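Local coordinates for bacterial Pleckstrin homology domain-containing protein (Shewanella loihica PV-4, PDB 3DCX), which is of unknown function but adopts a pleckstrin-homology fold of the kind found in bacteria, at residues Ala27-Arg31 against Gly102-Ile108. Residues are numbered along the deposited sequence; the frame is centred on the assembly and turned at random.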
# COMPACT_ATOMS: atom_id res chain seq x y z
N ALA A 27 23.73 -8.86 -6.78
CA ALA A 27 23.52 -10.28 -7.10
C ALA A 27 23.81 -10.56 -8.57
O ALA A 27 24.36 -11.61 -8.93
CB ALA A 27 22.06 -10.74 -6.72
N LEU A 28 23.44 -9.62 -9.42
CA LEU A 28 23.42 -9.86 -10.84
C LEU A 28 23.27 -8.55 -11.58
O LEU A 28 22.49 -7.68 -11.16
CB LEU A 28 22.24 -10.77 -11.15
CG LEU A 28 22.10 -11.47 -12.49
CD1 LEU A 28 23.37 -12.26 -12.89
CD2 LEU A 28 20.88 -12.37 -12.35
N ALA A 29 23.97 -8.39 -12.69
CA ALA A 29 23.80 -7.22 -13.49
C ALA A 29 24.04 -7.43 -14.96
O ALA A 29 24.98 -8.10 -15.36
CB ALA A 29 24.68 -6.08 -12.96
N TYR A 30 23.17 -6.80 -15.77
CA TYR A 30 23.27 -6.89 -17.21
C TYR A 30 23.34 -5.50 -17.84
O TYR A 30 22.70 -4.55 -17.39
CB TYR A 30 22.08 -7.66 -17.79
CG TYR A 30 22.01 -9.10 -17.35
CD1 TYR A 30 22.86 -10.05 -17.91
CD2 TYR A 30 21.13 -9.52 -16.35
CE1 TYR A 30 22.82 -11.40 -17.50
CE2 TYR A 30 21.08 -10.88 -15.95
CZ TYR A 30 21.93 -11.79 -16.52
OH TYR A 30 21.91 -13.12 -16.13
N ARG A 31 24.14 -5.39 -18.89
CA ARG A 31 24.14 -4.21 -19.72
C ARG A 31 23.48 -4.45 -21.09
O ARG A 31 23.65 -5.50 -21.73
CB ARG A 31 25.57 -3.71 -19.91
CG ARG A 31 25.65 -2.28 -20.44
CD ARG A 31 26.96 -2.02 -21.14
NE ARG A 31 28.01 -1.59 -20.24
CZ ARG A 31 28.89 -2.39 -19.66
NH1 ARG A 31 28.86 -3.71 -19.85
NH2 ARG A 31 29.82 -1.86 -18.87
N GLY A 102 21.77 -14.12 -23.90
CA GLY A 102 22.82 -13.74 -22.98
C GLY A 102 22.38 -13.60 -21.52
O GLY A 102 23.22 -13.56 -20.62
N THR A 103 21.07 -13.49 -21.26
CA THR A 103 20.60 -13.40 -19.87
C THR A 103 20.39 -14.81 -19.30
O THR A 103 20.12 -15.76 -20.04
CB THR A 103 19.32 -12.52 -19.70
OG1 THR A 103 18.23 -13.08 -20.42
CG2 THR A 103 19.54 -11.04 -20.14
N ASP A 104 20.56 -14.95 -17.99
CA ASP A 104 20.17 -16.18 -17.30
C ASP A 104 18.68 -16.07 -17.01
O ASP A 104 18.26 -15.54 -15.97
CB ASP A 104 20.96 -16.34 -16.01
CG ASP A 104 20.80 -17.72 -15.38
OD1 ASP A 104 20.07 -18.58 -15.92
OD2 ASP A 104 21.43 -17.94 -14.33
N VAL A 105 17.86 -16.54 -17.94
CA VAL A 105 16.42 -16.34 -17.85
C VAL A 105 15.87 -16.98 -16.58
O VAL A 105 15.08 -16.37 -15.86
CB VAL A 105 15.71 -16.85 -19.12
CG1 VAL A 105 14.22 -17.09 -18.88
CG2 VAL A 105 15.93 -15.86 -20.21
N VAL A 106 16.29 -18.21 -16.30
CA VAL A 106 15.88 -18.91 -15.07
C VAL A 106 16.48 -18.26 -13.81
O VAL A 106 15.80 -18.13 -12.79
CB VAL A 106 16.24 -20.42 -15.14
CG1 VAL A 106 16.19 -21.06 -13.74
CG2 VAL A 106 15.31 -21.15 -16.11
N GLY A 107 17.73 -17.82 -13.88
CA GLY A 107 18.39 -17.16 -12.72
C GLY A 107 17.78 -15.81 -12.36
O GLY A 107 17.57 -15.48 -11.19
N ILE A 108 17.47 -15.03 -13.39
CA ILE A 108 16.69 -13.83 -13.22
C ILE A 108 15.40 -14.14 -12.45
O ILE A 108 15.09 -13.50 -11.47
CB ILE A 108 16.38 -13.17 -14.62
CG1 ILE A 108 17.62 -12.38 -15.08
CG2 ILE A 108 15.12 -12.29 -14.56
CD1 ILE A 108 17.52 -11.88 -16.52
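Leu-28 opens the contact between strand 26-32 and the start of helix 105-116 by bringing its CD2 methyl to 4.3 Å from CG1 of Ile-108, a loose apolar touch beside the first helical turn. Two residues on, Tyr-30 shows how a single aromatic side chain can tie a strand to a helix entrance by apolar and polar means at once. With CG anti to its carbonyl carbon (chi1 -64°), its ring reaches across to the 102-108 segment. CG2 of Thr-103 sits over the centre of one ring face, 4.1 Å from the centroid of the Tyr-30 ring and only 8° off the normal, a CH-pi contact. The methyl can lie there while OG1 of Thr-103 turns back to the carbonyl of Lys-100. Obliquely to the ring, CD1 of Ile-108 packs 3.7 Å from CE2 of Tyr-30. At the far end of the ring, OH of Tyr-30 accepts a nearly straight hydrogen bond from the backbone N of Asp-104, 2.9 Å long at 165°. Asp-104 is itself the N-cap: OD1 of Asp-104 accepts the Gly-107 N-H (3.2 Å to N), which comes down on it from above the carboxylate plane. The tyrosine thus bonds to the backbone N of the same residue whose side chain caps the helix. A leucine in place of Tyr-30 would probably leave the Asp-104 N-H without its phenolic acceptor and deprive the Thr-103 methyl of the ring face beneath it. The contact thus joins the sheet that holds strand 26-32 to the C-terminal helix that is a hallmark of the PH fold. On the sheet side, Tyr-30 pairs through its backbone with Phe-37, and Leu-28 shares in a classic beta bulge opposite Phe-39; Ile-108 touches Phe-39 of strand 35-40 and Leu-99 of strand 95-99, so one side chain meets a strand from each sheet.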